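Local coordinates for protein peptide methionine sulfoxide reductase msrA/msrB (Neisseria meningitidis, PDB 3BQG) that probably reduces methionine sulfoxide in peptides back to methionine through its MsrA domain, here in its sulfenic acid form, at residues Val27-Gly32 and Glu55-Thr60; Tyr33-Thr38 and Glu128-Lys133; Lys39-Glu44 and Asn134-Glu139. The protein carries 1 engineered substitution. All coordinates share one frame; numbering follows the deposited sequence.

Overall arrangement
Interaction 1 lies between two inner strands of the mixed sheet, while interactions 2 and 3 tie the end of strand 26-34 and the chain after it to the segments 128-133 and 134-139. Interaction 1 is the most buried, an antiparallel pairing of strands 26-34 and 54-62 held mainly by backbone bonds and broken at one end by a classic beta bulge. In interaction 2 the side-chain amide of Asn35 reaches the residues at the end of strand 128-131 and just beyond. Interaction 3 is a surface contact built from a tyrosine ring, a carboxylate and a water. Tyr33 connects the last two, its backbone pairing with Tyr136 and its hydroxyl hydrogen-bonding Glu139.

Interaction 1: Val27-Gly32 and Glu55-Thr60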
ATOM      1  N   VAL A  27      -0.729   0.515  14.111  1.00 23.84           N
ATOM      2  CA  VAL A  27      -1.830   1.011  14.923  1.00 24.14           C
ATOM      3  C   VAL A  27      -3.048   1.461  14.123  1.00 23.45           C
ATOM      4  O   VAL A  27      -4.124   1.637  14.683  1.00 23.39           O
ATOM      5  CB  VAL A  27      -1.340   2.148  15.845  1.00 26.20           C
ATOM      6  CG1 VAL A  27      -0.269   1.606  16.782  1.00 26.92           C
ATOM      7  CG2 VAL A  27      -0.770   3.290  15.025  1.00 25.03           C
ATOM      8  N   ASP A  28      -2.885   1.631  12.814  1.00 22.35           N
ATOM      9  CA  ASP A  28      -3.997   2.030  11.958  1.00 21.56           C
ATOM     10  C   ASP A  28      -3.644   1.811  10.487  1.00 21.18           C
ATOM     11  O   ASP A  28      -2.480   1.888  10.099  1.00 21.94           O
ATOM     12  CB  ASP A  28      -4.342   3.507  12.186  1.00 24.77           C
ATOM     13  CG  ASP A  28      -5.741   3.874  11.698  1.00 27.41           C
ATOM     14  OD1 ASP A  28      -6.039   5.084  11.619  1.00 31.82           O
ATOM     15  OD2 ASP A  28      -6.549   2.965  11.405  1.00 29.31           O
ATOM     16  N   ALA A  29      -4.659   1.522   9.682  1.00 20.53           N
ATOM     17  CA  ALA A  29      -4.493   1.314   8.247  1.00 19.67           C
ATOM     18  C   ALA A  29      -5.772   1.818   7.597  1.00 19.43           C
ATOM     19  O   ALA A  29      -6.841   1.224   7.762  1.00 21.22           O
ATOM     20  CB  ALA A  29      -4.277  -0.167   7.935  1.00 17.93           C
ATOM     21  N   VAL A  30      -5.653   2.928   6.872  1.00 19.25           N
ATOM     22  CA  VAL A  30      -6.785   3.564   6.209  1.00 19.35           C
ATOM     23  C   VAL A  30      -6.691   3.485   4.685  1.00 18.51           C
ATOM     24  O   VAL A  30      -5.706   3.917   4.096  1.00 18.57           O
ATOM     25  CB  VAL A  30      -6.877   5.054   6.620  1.00 18.59           C
ATOM     26  CG1 VAL A  30      -8.009   5.744   5.872  1.00 16.65           C
ATOM     27  CG2 VAL A  30      -7.092   5.159   8.125  1.00 19.72           C
ATOM     28  N   SER A  31      -7.720   2.929   4.056  1.00 17.69           N
ATOM     29  CA  SER A  31      -7.743   2.818   2.603  1.00 17.91           C
ATOM     30  C   SER A  31      -8.175   4.147   1.994  1.00 16.17           C
ATOM     31  O   SER A  31      -9.035   4.846   2.536  1.00 16.37           O
ATOM     32  CB  SER A  31      -8.701   1.705   2.158  1.00 17.95           C
ATOM     33  OG  SER A  31      -8.172   0.425   2.458  1.00 18.63           O
ATOM     34  N   GLY A  32      -7.571   4.492   0.862  1.00 13.28           N
ATOM     35  CA  GLY A  32      -7.898   5.746   0.204  1.00 14.80           C
ATOM     36  C   GLY A  32      -7.384   5.829  -1.222  1.00 13.25           C
ATOM     37  O   GLY A  32      -6.909   4.840  -1.780  1.00 13.61           O
ATOM     38  N   GLU A  55      -5.186   3.114  -5.647  1.00 14.56           N
ATOM     39  CA  GLU A  55      -5.798   2.639  -4.415  1.00 15.89           C
ATOM     40  C   GLU A  55      -4.604   2.480  -3.485  1.00 15.82           C
ATOM     41  O   GLU A  55      -3.646   1.762  -3.785  1.00 14.76           O
ATOM     42  CB  GLU A  55      -6.558   1.333  -4.649  1.00 16.46           C
ATOM     43  CG  GLU A  55      -7.968   1.610  -5.181  1.00 19.14           C
ATOM     44  CD  GLU A  55      -8.809   0.368  -5.367  1.00 21.09           C
ATOM     45  OE1 GLU A  55      -8.651  -0.589  -4.581  1.00 22.31           O
ATOM     46  OE2 GLU A  55      -9.649   0.358  -6.295  1.00 21.39           O
ATOM     47  N   THR A  56      -4.661   3.185  -2.366  1.00 14.50           N
ATOM     48  CA  THR A  56      -3.558   3.223  -1.419  1.00 15.10           C
ATOM     49  C   THR A  56      -4.011   2.999   0.015  1.00 15.76           C
ATOM     50  O   THR A  56      -5.161   3.262   0.365  1.00 16.10           O
ATOM     51  CB  THR A  56      -2.861   4.613  -1.520  1.00 15.24           C
ATOM     52  OG1 THR A  56      -2.448   4.838  -2.877  1.00 15.10           O
ATOM     53  CG2 THR A  56      -1.659   4.700  -0.595  1.00 14.89           C
ATOM     54  N   VAL A  57      -3.098   2.500   0.839  1.00 15.30           N
ATOM     55  CA  VAL A  57      -3.392   2.269   2.242  1.00 15.23           C
ATOM     56  C   VAL A  57      -2.427   3.119   3.057  1.00 15.50           C
ATOM     57  O   VAL A  57      -1.210   2.960   2.950  1.00 14.08           O
ATOM     58  CB  VAL A  57      -3.208   0.785   2.634  1.00 14.88           C
ATOM     59  CG1 VAL A  57      -3.428   0.613   4.127  1.00 16.46           C
ATOM     60  CG2 VAL A  57      -4.190  -0.089   1.862  1.00 13.50           C
ATOM     61  N   LYS A  58      -2.975   4.044   3.843  1.00 16.79           N
ATOM     62  CA  LYS A  58      -2.168   4.907   4.697  1.00 17.84           C
ATOM     63  C   LYS A  58      -1.889   4.092   5.958  1.00 16.82           C
ATOM     64  O   LYS A  58      -2.799   3.825   6.742  1.00 16.50           O
ATOM     65  CB  LYS A  58      -2.947   6.183   5.048  1.00 18.71           C
ATOM     66  CG  LYS A  58      -2.241   7.121   6.026  1.00 21.13           C
ATOM     67  CD  LYS A  58      -3.057   8.393   6.273  1.00 23.45           C
ATOM     68  CE  LYS A  58      -4.319   8.131   7.089  1.00 27.84           C
ATOM     69  NZ  LYS A  58      -4.048   7.899   8.550  1.00 31.66           N
ATOM     70  N   VAL A  59      -0.635   3.697   6.145  1.00 17.63           N
ATOM     71  CA  VAL A  59      -0.251   2.884   7.292  1.00 17.18           C
ATOM     72  C   VAL A  59       0.432   3.682   8.393  1.00 18.19           C
ATOM     73  O   VAL A  59       1.443   4.336   8.158  1.00 18.04           O
ATOM     74  CB  VAL A  59       0.704   1.742   6.867  1.00 16.87           C
ATOM     75  CG1 VAL A  59       1.079   0.887   8.079  1.00 16.40           C
ATOM     76  CG2 VAL A  59       0.040   0.889   5.788  1.00 16.01           C
ATOM     77  N   THR A  60      -0.134   3.617   9.594  1.00 19.19           N
ATOM     78  CA  THR A  60       0.424   4.299  10.755  1.00 19.18           C
ATOM     79  C   THR A  60       0.990   3.206  11.649  1.00 19.60           C
ATOM     80  O   THR A  60       0.279   2.277  12.030  1.00 18.95           O
ATOM     81  CB  THR A  60      -0.657   5.086  11.528  1.00 21.06           C
ATOM     82  OG1 THR A  60      -1.215   6.093  10.672  1.00 20.86           O
ATOM     83  CG2 THR A  60      -0.059   5.750  12.767  1.00 19.24           C
TER
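Val30 and Lys58 form a hydrogen-bonded antiparallel pair, with Lys58 N to Val30 O at 2.7 Å and Val30 N to Lys58 O at 3.0 Å. Their side chains lie alongside each other, pointing the same way. A bend at chi3 (70°) of Lys58 lays CE 4.0 Å from Val30 CB, so the aliphatic part of the lysine makes the contact. Gly32 and Thr56 repeat the paired bonding. On the reverse face, in non-hydrogen-bonded positions, Ala29 CB meets Val57 CG1 at 4.0 Å.

At the far end the regular pairing gives way to a classic beta bulge. Thr60 O takes the N-H of Val27, with Val27 N 2.9 Å away, and more weakly that of Asp28, with Asp28 N to Thr60 O at 3.3 Å; Thr60 N bonds back to Asp28 O. Here Val27 CG2 lies 3.4 Å from Thr60 CG2, tighter than a usual van der Waals contact. Beyond the pairing, Glu55 accepts bonds from Gln94 and from Phe13 N, next to the S-hydroxycysteine at Cys12.

Helix 14-21 covers the face carrying Ala29, Ser31, Val57 and Val59. Phe135 of strand 135-137 packs on Thr56 and Lys58 across the other face, and strand 3-10 flanks strand 54-62.

Interaction 2: Tyr33-Thr38 and Glu128-Lys133; sequences YANGNT and ENEPLK
Asn35 meets Lys133, Pro131 and Glu130 with the two ends of a single amide, and hydrogen bonding carries most of the contact. The firm bond is Lys133 N to Asn35 OD1, 2.7 Å long and fairly straight at 160°, although its donor is tilted 32° from the amide carbonyl plane. Asn134 N adds a weak bond to the same oxygen. On the nitrogen side, Asn35 ND2 gives weak bonds to Glu130 OE1 at 3.0 Å and to Pro131 O at 3.3 Å. The Asn35 and Glu130 side chains run antiparallel past one another, their amide and carboxylate planes close to coplanar. A small chi2 of 14° places OD1 of Asn35 for its Lys133 partner. The lysine chain runs crosswise to Asn35, roughly perpendicular, and its bent end brings Lys133 NZ to within a weak 3.4 Å bond of Gly36 O.

The apolar contact is lighter. Beside the amide, Ala34 CB rests on Leu132 CD1 at 4.0 Å.

Backbone angles in the left-handed region at Asn35 mark where the chain turns off strand 26-34. The buried amide thus has both its donor and acceptor ends occupied, which should fix which way it is flipped. Pro131, which ends strand 128-131, and Lys133 just beyond it are tied to this turn by side-chain bonds, next to the backbone pairing of Asn35 with Asn134.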
ATOM      1  N   TYR A  33      -7.460   7.025  -1.795  1.00 13.93           N
ATOM      2  CA  TYR A  33      -7.046   7.284  -3.173  1.00 14.26           C
ATOM      3  C   TYR A  33      -5.901   8.290  -3.152  1.00 15.02           C
ATOM      4  O   TYR A  33      -6.056   9.400  -2.639  1.00 13.18           O
ATOM      5  CB  TYR A  33      -8.240   7.852  -3.934  1.00 15.00           C
ATOM      6  CG  TYR A  33      -9.513   7.080  -3.657  1.00 16.72           C
ATOM      7  CD1 TYR A  33      -9.668   5.776  -4.123  1.00 15.82           C
ATOM      8  CD2 TYR A  33     -10.550   7.638  -2.897  1.00 17.83           C
ATOM      9  CE1 TYR A  33     -10.813   5.044  -3.847  1.00 16.75           C
ATOM     10  CE2 TYR A  33     -11.705   6.909  -2.611  1.00 17.78           C
ATOM     11  CZ  TYR A  33     -11.827   5.614  -3.092  1.00 19.68           C
ATOM     12  OH  TYR A  33     -12.962   4.878  -2.842  1.00 20.88           O
ATOM     13  N   ALA A  34      -4.763   7.912  -3.728  1.00 15.70           N
ATOM     14  CA  ALA A  34      -3.591   8.780  -3.705  1.00 14.52           C
ATOM     15  C   ALA A  34      -3.006   9.169  -5.049  1.00 15.03           C
ATOM     16  O   ALA A  34      -3.139   8.449  -6.039  1.00 14.70           O
ATOM     17  CB  ALA A  34      -2.503   8.127  -2.862  1.00 14.75           C
ATOM     18  N   ASN A  35      -2.328  10.314  -5.047  1.00 14.38           N
ATOM     19  CA  ASN A  35      -1.651  10.849  -6.223  1.00 13.16           C
ATOM     20  C   ASN A  35      -2.476  10.823  -7.501  1.00 12.76           C
ATOM     21  O   ASN A  35      -2.042  10.302  -8.528  1.00 13.53           O
ATOM     22  CB  ASN A  35      -0.323  10.108  -6.432  1.00 13.04           C
ATOM     23  CG  ASN A  35       0.728  10.481  -5.391  1.00 15.85           C
ATOM     24  OD1 ASN A  35       0.416  11.085  -4.361  1.00 12.95           O
ATOM     25  ND2 ASN A  35       1.977  10.108  -5.651  1.00 13.87           N
ATOM     26  N   GLY A  36      -3.675  11.389  -7.422  1.00 12.60           N
ATOM     27  CA  GLY A  36      -4.536  11.465  -8.581  1.00 14.60           C
ATOM     28  C   GLY A  36      -4.480  12.893  -9.095  1.00 17.25           C
ATOM     29  O   GLY A  36      -3.695  13.708  -8.600  1.00 17.36           O
ATOM     30  N   ASN A  37      -5.330  13.211 -10.063  1.00 18.38           N
ATOM     31  CA  ASN A  37      -5.344  14.538 -10.653  1.00 19.41           C
ATOM     32  C   ASN A  37      -6.419  15.439 -10.070  1.00 21.38           C
ATOM     33  O   ASN A  37      -6.479  16.631 -10.381  1.00 20.71           O
ATOM     34  CB  ASN A  37      -5.547  14.410 -12.160  1.00 21.46           C
ATOM     35  CG  ASN A  37      -4.440  13.622 -12.826  1.00 22.08           C
ATOM     36  OD1 ASN A  37      -4.680  12.875 -13.773  1.00 25.38           O
ATOM     37  ND2 ASN A  37      -3.219  13.794 -12.343  1.00 22.35           N
ATOM     38  N   THR A  38      -7.267  14.877  -9.220  1.00 20.85           N
ATOM     39  CA  THR A  38      -8.347  15.657  -8.631  1.00 22.83           C
ATOM     40  C   THR A  38      -8.383  15.540  -7.121  1.00 23.45           C
ATOM     41  O   THR A  38      -7.728  14.676  -6.533  1.00 24.37           O
ATOM     42  CB  THR A  38      -9.710  15.192  -9.168  1.00 22.14           C
ATOM     43  OG1 THR A  38      -9.999  13.884  -8.660  1.00 25.36           O
ATOM     44  CG2 THR A  38      -9.687  15.129 -10.681  1.00 23.29           C
ATOM     45  N   GLU A 128       6.547   2.496  -7.755  1.00 14.10           N
ATOM     46  CA  GLU A 128       6.769   3.943  -7.694  1.00 13.74           C
ATOM     47  C   GLU A 128       7.359   4.333  -6.334  1.00 14.43           C
ATOM     48  O   GLU A 128       7.094   3.690  -5.323  1.00 12.20           O
ATOM     49  CB  GLU A 128       5.450   4.710  -7.920  1.00 12.84           C
ATOM     50  CG  GLU A 128       4.867   4.533  -9.318  1.00 14.82           C
ATOM     51  CD  GLU A 128       3.618   5.364  -9.576  1.00 14.13           C
ATOM     52  OE1 GLU A 128       2.870   5.672  -8.627  1.00 16.07           O
ATOM     53  OE2 GLU A 128       3.369   5.700 -10.747  1.00 16.31           O
ATOM     54  N   ASN A 129       8.163   5.392  -6.334  1.00 15.15           N
ATOM     55  CA  ASN A 129       8.809   5.915  -5.134  1.00 17.12           C
ATOM     56  C   ASN A 129       8.803   7.432  -5.300  1.00 17.15           C
ATOM     57  O   ASN A 129       9.680   7.993  -5.951  1.00 16.25           O
ATOM     58  CB  ASN A 129      10.258   5.406  -5.047  1.00 17.02           C
ATOM     59  CG  ASN A 129      11.009   5.966  -3.847  1.00 18.62           C
ATOM     60  OD1 ASN A 129      10.412   6.556  -2.944  1.00 16.53           O
ATOM     61  ND2 ASN A 129      12.323   5.765  -3.823  1.00 14.67           N
ATOM     62  N   GLU A 130       7.812   8.095  -4.719  1.00 19.28           N
ATOM     63  CA  GLU A 130       7.715   9.541  -4.872  1.00 19.89           C
ATOM     64  C   GLU A 130       6.902  10.177  -3.750  1.00 18.31           C
ATOM     65  O   GLU A 130       6.198   9.486  -3.010  1.00 16.64           O
ATOM     66  CB  GLU A 130       7.094   9.860  -6.237  1.00 23.73           C
ATOM     67  CG  GLU A 130       5.640   9.451  -6.364  1.00 28.58           C
ATOM     68  CD  GLU A 130       5.128   9.551  -7.788  1.00 33.38           C
ATOM     69  OE1 GLU A 130       3.909   9.755  -7.971  1.00 35.77           O
ATOM     70  OE2 GLU A 130       5.941   9.409  -8.725  1.00 36.23           O
ATOM     71  N   PRO A 131       6.983  11.511  -3.609  1.00 17.54           N
ATOM     72  CA  PRO A 131       6.237  12.195  -2.552  1.00 16.78           C
ATOM     73  C   PRO A 131       4.733  11.952  -2.646  1.00 17.37           C
ATOM     74  O   PRO A 131       4.203  11.718  -3.734  1.00 16.79           O
ATOM     75  CB  PRO A 131       6.568  13.671  -2.787  1.00 16.14           C
ATOM     76  CG  PRO A 131       7.877  13.639  -3.521  1.00 17.24           C
ATOM     77  CD  PRO A 131       7.678  12.486  -4.469  1.00 17.55           C
ATOM     78  N   LEU A 132       4.056  11.980  -1.504  1.00 18.15           N
ATOM     79  CA  LEU A 132       2.609  11.837  -1.500  1.00 18.56           C
ATOM     80  C   LEU A 132       2.110  13.212  -1.930  1.00 19.66           C
ATOM     81  O   LEU A 132       2.354  14.204  -1.239  1.00 21.05           O
ATOM     82  CB  LEU A 132       2.076  11.529  -0.104  1.00 18.98           C
ATOM     83  CG  LEU A 132       0.540  11.526  -0.037  1.00 22.70           C
ATOM     84  CD1 LEU A 132       0.004  10.165  -0.475  1.00 18.48           C
ATOM     85  CD2 LEU A 132       0.078  11.856   1.365  1.00 22.19           C
ATOM     86  N   LYS A 133       1.434  13.273  -3.074  1.00 18.40           N
ATOM     87  CA  LYS A 133       0.916  14.534  -3.594  1.00 18.51           C
ATOM     88  C   LYS A 133      -0.458  14.821  -3.002  1.00 18.34           C
ATOM     89  O   LYS A 133      -0.769  15.955  -2.637  1.00 18.99           O
ATOM     90  CB  LYS A 133       0.826  14.466  -5.114  1.00 21.40           C
ATOM     91  CG  LYS A 133       2.177  14.422  -5.833  1.00 24.05           C
ATOM     92  CD  LYS A 133       2.034  13.935  -7.267  1.00 27.04           C
ATOM     93  CE  LYS A 133       0.805  14.521  -7.973  1.00 31.56           C
ATOM     94  NZ  LYS A 133      -0.491  13.913  -7.505  1.00 32.50           N
TER

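Interaction 3: Lys39-Glu44 and Asn134-Glu139; sequences KNPSYE and NFYDAE
Tyr136 meets Asn40, and Glu139 meets Tyr43, because Tyr136 and Glu139 both leave the backbone toward 39-44. In Tyr136, chi1 sets CG anti to the carbonyl carbon, which puts the ring beneath the backbone of Lys39 and Asn40. In Glu139 chi1 is similar, and a bend at chi2 (86°) swings CD back toward the start of helix 43-48.

The tyrosine ring lies under the loop backbone. Asn40 N sits 3.3 Å above the plane of the Tyr136 ring, over its centre, and Lys39 C lies on the same face, offset toward the rim. Pro41 CD comes in obliquely, 3.4 Å from Tyr136 CD2. At the far end of the ring the phenol oxygen touches the aliphatic start of a lysine, Tyr136 OH lying 3.2 Å from Lys39 CG. The Asn40 amide stands at the CD1 side of the ring, its plane 60° from the ring's, with Asn40 OD1 3.5 Å from Tyr136 CD1.

The carboxylate half is more directional. Glu139 OE2 accepts the N-H of Tyr43, Tyr43 N lying 2.8 Å away, using its syn lone pair in a nearly straight bond of 167°. A water donates to the same Glu139 OE2 at 2.6 Å and also to Glu44 OE1 at 2.6 Å, bridging two carboxylates whose like charges would otherwise probably repel. A negative group at this helix start would be expected to suit the helix dipole. Ser42 is the N-cap: its side chain caps a backbone N just past the segment, while Asp45 OD2 accepts the Ser42 N-H, consistent with a capping box.

Glu139 OE1 is held by the hydroxyl of Tyr33, so this carboxylate joins strand 26-34 to the helix. Tyr136 pairs through its backbone with Tyr33, making strand 135-137 a border of the sheet within this chain, while helix 43-48 starts beside it with Tyr43 packed against Tyr33 and His142.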
ATOM      1  N   LYS A  39      -9.166  16.409  -6.497  1.00 24.56           N
ATOM      2  CA  LYS A  39      -9.305  16.397  -5.052  1.00 26.72           C
ATOM      3  C   LYS A  39     -10.625  15.742  -4.650  1.00 25.94           C
ATOM      4  O   LYS A  39     -11.619  15.829  -5.369  1.00 26.34           O
ATOM      5  CB  LYS A  39      -9.244  17.824  -4.506  1.00 28.80           C
ATOM      6  CG  LYS A  39      -7.943  18.531  -4.828  1.00 32.38           C
ATOM      7  CD  LYS A  39      -7.768  19.782  -3.991  1.00 35.12           C
ATOM      8  CE  LYS A  39      -6.341  20.295  -4.095  1.00 36.26           C
ATOM      9  NZ  LYS A  39      -6.068  21.351  -3.090  1.00 38.84           N
ATOM     10  N   ASN A  40     -10.615  15.065  -3.508  1.00 23.27           N
ATOM     11  CA  ASN A  40     -11.805  14.408  -2.980  1.00 23.74           C
ATOM     12  C   ASN A  40     -12.546  13.481  -3.945  1.00 22.95           C
ATOM     13  O   ASN A  40     -13.758  13.596  -4.110  1.00 22.49           O
ATOM     14  CB  ASN A  40     -12.775  15.472  -2.467  1.00 25.90           C
ATOM     15  CG  ASN A  40     -12.149  16.368  -1.421  1.00 28.06           C
ATOM     16  OD1 ASN A  40     -11.722  15.902  -0.364  1.00 28.71           O
ATOM     17  ND2 ASN A  40     -12.087  17.665  -1.712  1.00 28.63           N
ATOM     18  N   PRO A  41     -11.837  12.542  -4.590  1.00 21.23           N
ATOM     19  CA  PRO A  41     -12.561  11.659  -5.509  1.00 20.29           C
ATOM     20  C   PRO A  41     -13.392  10.606  -4.776  1.00 21.63           C
ATOM     21  O   PRO A  41     -13.140  10.298  -3.606  1.00 20.71           O
ATOM     22  CB  PRO A  41     -11.437  11.025  -6.322  1.00 19.23           C
ATOM     23  CG  PRO A  41     -10.357  10.877  -5.289  1.00 19.74           C
ATOM     24  CD  PRO A  41     -10.395  12.229  -4.589  1.00 19.51           C
ATOM     25  N   SER A  42     -14.386  10.064  -5.473  1.00 20.62           N
ATOM     26  CA  SER A  42     -15.236   9.015  -4.928  1.00 20.10           C
ATOM     27  C   SER A  42     -14.728   7.713  -5.548  1.00 20.61           C
ATOM     28  O   SER A  42     -13.913   7.739  -6.477  1.00 19.57           O
ATOM     29  CB  SER A  42     -16.695   9.234  -5.343  1.00 19.87           C
ATOM     30  OG  SER A  42     -16.842   9.142  -6.755  1.00 18.99           O
ATOM     31  N   TYR A  43     -15.198   6.579  -5.041  1.00 20.26           N
ATOM     32  CA  TYR A  43     -14.779   5.299  -5.592  1.00 20.73           C
ATOM     33  C   TYR A  43     -15.097   5.279  -7.089  1.00 20.77           C
ATOM     34  O   TYR A  43     -14.298   4.806  -7.904  1.00 19.57           O
ATOM     35  CB  TYR A  43     -15.517   4.148  -4.901  1.00 21.89           C
ATOM     36  CG  TYR A  43     -15.095   2.790  -5.411  1.00 22.58           C
ATOM     37  CD1 TYR A  43     -13.827   2.274  -5.121  1.00 22.84           C
ATOM     38  CD2 TYR A  43     -15.943   2.038  -6.221  1.00 21.89           C
ATOM     39  CE1 TYR A  43     -13.418   1.046  -5.629  1.00 23.33           C
ATOM     40  CE2 TYR A  43     -15.544   0.813  -6.733  1.00 25.24           C
ATOM     41  CZ  TYR A  43     -14.282   0.322  -6.437  1.00 23.66           C
ATOM     42  OH  TYR A  43     -13.884  -0.877  -6.979  1.00 27.39           O
ATOM     43  N   GLU A  44     -16.267   5.805  -7.444  1.00 19.98           N
ATOM     44  CA  GLU A  44     -16.694   5.849  -8.840  1.00 20.92           C
ATOM     45  C   GLU A  44     -15.832   6.789  -9.680  1.00 20.32           C
ATOM     46  O   GLU A  44     -15.614   6.539 -10.865  1.00 19.36           O
ATOM     47  CB  GLU A  44     -18.163   6.273  -8.938  1.00 22.08           C
ATOM     48  CG  GLU A  44     -19.161   5.287  -8.345  1.00 25.16           C
ATOM     49  CD  GLU A  44     -18.996   5.103  -6.851  1.00 27.97           C
ATOM     50  OE1 GLU A  44     -18.757   6.112  -6.151  1.00 27.99           O
ATOM     51  OE2 GLU A  44     -19.118   3.952  -6.378  1.00 28.88           O
ATOM     52  N   ASN A 134      -1.277  13.779  -2.909  1.00 17.07           N
ATOM     53  CA  ASN A 134      -2.603  13.902  -2.336  1.00 17.07           C
ATOM     54  C   ASN A 134      -3.135  12.544  -1.888  1.00 18.41           C
ATOM     55  O   ASN A 134      -2.824  11.512  -2.493  1.00 18.43           O
ATOM     56  CB  ASN A 134      -3.560  14.559  -3.347  1.00 15.06           C
ATOM     57  CG  ASN A 134      -3.642  13.806  -4.661  1.00 17.97           C
ATOM     58  OD1 ASN A 134      -4.384  12.833  -4.792  1.00 17.60           O
ATOM     59  ND2 ASN A 134      -2.869  14.250  -5.643  1.00 17.24           N
ATOM     60  N   PHE A 135      -3.900  12.548  -0.799  1.00 16.90           N
ATOM     61  CA  PHE A 135      -4.509  11.330  -0.287  1.00 17.78           C
ATOM     62  C   PHE A 135      -5.883  11.670   0.253  1.00 18.31           C
ATOM     63  O   PHE A 135      -6.038  12.634   1.004  1.00 18.40           O
ATOM     64  CB  PHE A 135      -3.692  10.699   0.842  1.00 15.86           C
ATOM     65  CG  PHE A 135      -4.293   9.422   1.372  1.00 16.72           C
ATOM     66  CD1 PHE A 135      -4.072   8.211   0.725  1.00 16.63           C
ATOM     67  CD2 PHE A 135      -5.124   9.442   2.490  1.00 17.65           C
ATOM     68  CE1 PHE A 135      -4.663   7.034   1.184  1.00 17.11           C
ATOM     69  CE2 PHE A 135      -5.725   8.274   2.963  1.00 17.04           C
ATOM     70  CZ  PHE A 135      -5.496   7.064   2.309  1.00 18.46           C
ATOM     71  N   TYR A 136      -6.871  10.868  -0.129  1.00 19.18           N
ATOM     72  CA  TYR A 136      -8.250  11.058   0.311  1.00 20.59           C
ATOM     73  C   TYR A 136      -8.816   9.713   0.767  1.00 21.31           C
ATOM     74  O   TYR A 136      -8.753   8.728   0.027  1.00 19.93           O
ATOM     75  CB  TYR A 136      -9.076  11.616  -0.849  1.00 23.09           C
ATOM     76  CG  TYR A 136      -8.492  12.890  -1.421  1.00 27.51           C
ATOM     77  CD1 TYR A 136      -8.686  14.118  -0.786  1.00 29.79           C
ATOM     78  CD2 TYR A 136      -7.690  12.860  -2.564  1.00 29.90           C
ATOM     79  CE1 TYR A 136      -8.090  15.282  -1.270  1.00 32.21           C
ATOM     80  CE2 TYR A 136      -7.090  14.021  -3.057  1.00 31.19           C
ATOM     81  CZ  TYR A 136      -7.295  15.225  -2.404  1.00 31.62           C
ATOM     82  OH  TYR A 136      -6.700  16.374  -2.884  1.00 36.84           O
ATOM     83  N   ASP A 137      -9.353   9.676   1.986  1.00 21.90           N
ATOM     84  CA  ASP A 137      -9.937   8.453   2.556  1.00 22.58           C
ATOM     85  C   ASP A 137     -11.050   7.881   1.682  1.00 20.72           C
ATOM     86  O   ASP A 137     -11.851   8.629   1.125  1.00 20.87           O
ATOM     87  CB  ASP A 137     -10.553   8.734   3.931  1.00 24.20           C
ATOM     88  CG  ASP A 137      -9.533   9.134   4.971  1.00 25.25           C
ATOM     89  OD1 ASP A 137      -8.352   9.334   4.625  1.00 26.64           O
ATOM     90  OD2 ASP A 137      -9.931   9.253   6.147  1.00 26.98           O
ATOM     91  N   ALA A 138     -11.107   6.556   1.584  1.00 18.60           N
ATOM     92  CA  ALA A 138     -12.152   5.896   0.811  1.00 18.37           C
ATOM     93  C   ALA A 138     -13.418   5.926   1.664  1.00 19.70           C
ATOM     94  O   ALA A 138     -13.350   6.177   2.871  1.00 16.95           O
ATOM     95  CB  ALA A 138     -11.762   4.460   0.516  1.00 18.18           C
ATOM     96  N   GLU A 139     -14.565   5.686   1.036  1.00 20.28           N
ATOM     97  CA  GLU A 139     -15.843   5.677   1.747  1.00 22.62           C
ATOM     98  C   GLU A 139     -15.824   4.671   2.896  1.00 24.45           C
ATOM     99  O   GLU A 139     -15.041   3.716   2.892  1.00 22.88           O
ATOM    100  CB  GLU A 139     -16.983   5.354   0.776  1.00 22.77           C
ATOM    101  CG  GLU A 139     -17.177   6.410  -0.305  1.00 23.42           C
ATOM    102  CD  GLU A 139     -16.283   6.199  -1.520  1.00 25.08           C
ATOM    103  OE1 GLU A 139     -15.157   5.668  -1.371  1.00 23.61           O
ATOM    104  OE2 GLU A 139     -16.710   6.585  -2.629  1.00 23.27           O
TER
HETATM  105  O   HOH W   1     -19.045   6.159  -3.569  1.00 34.73           O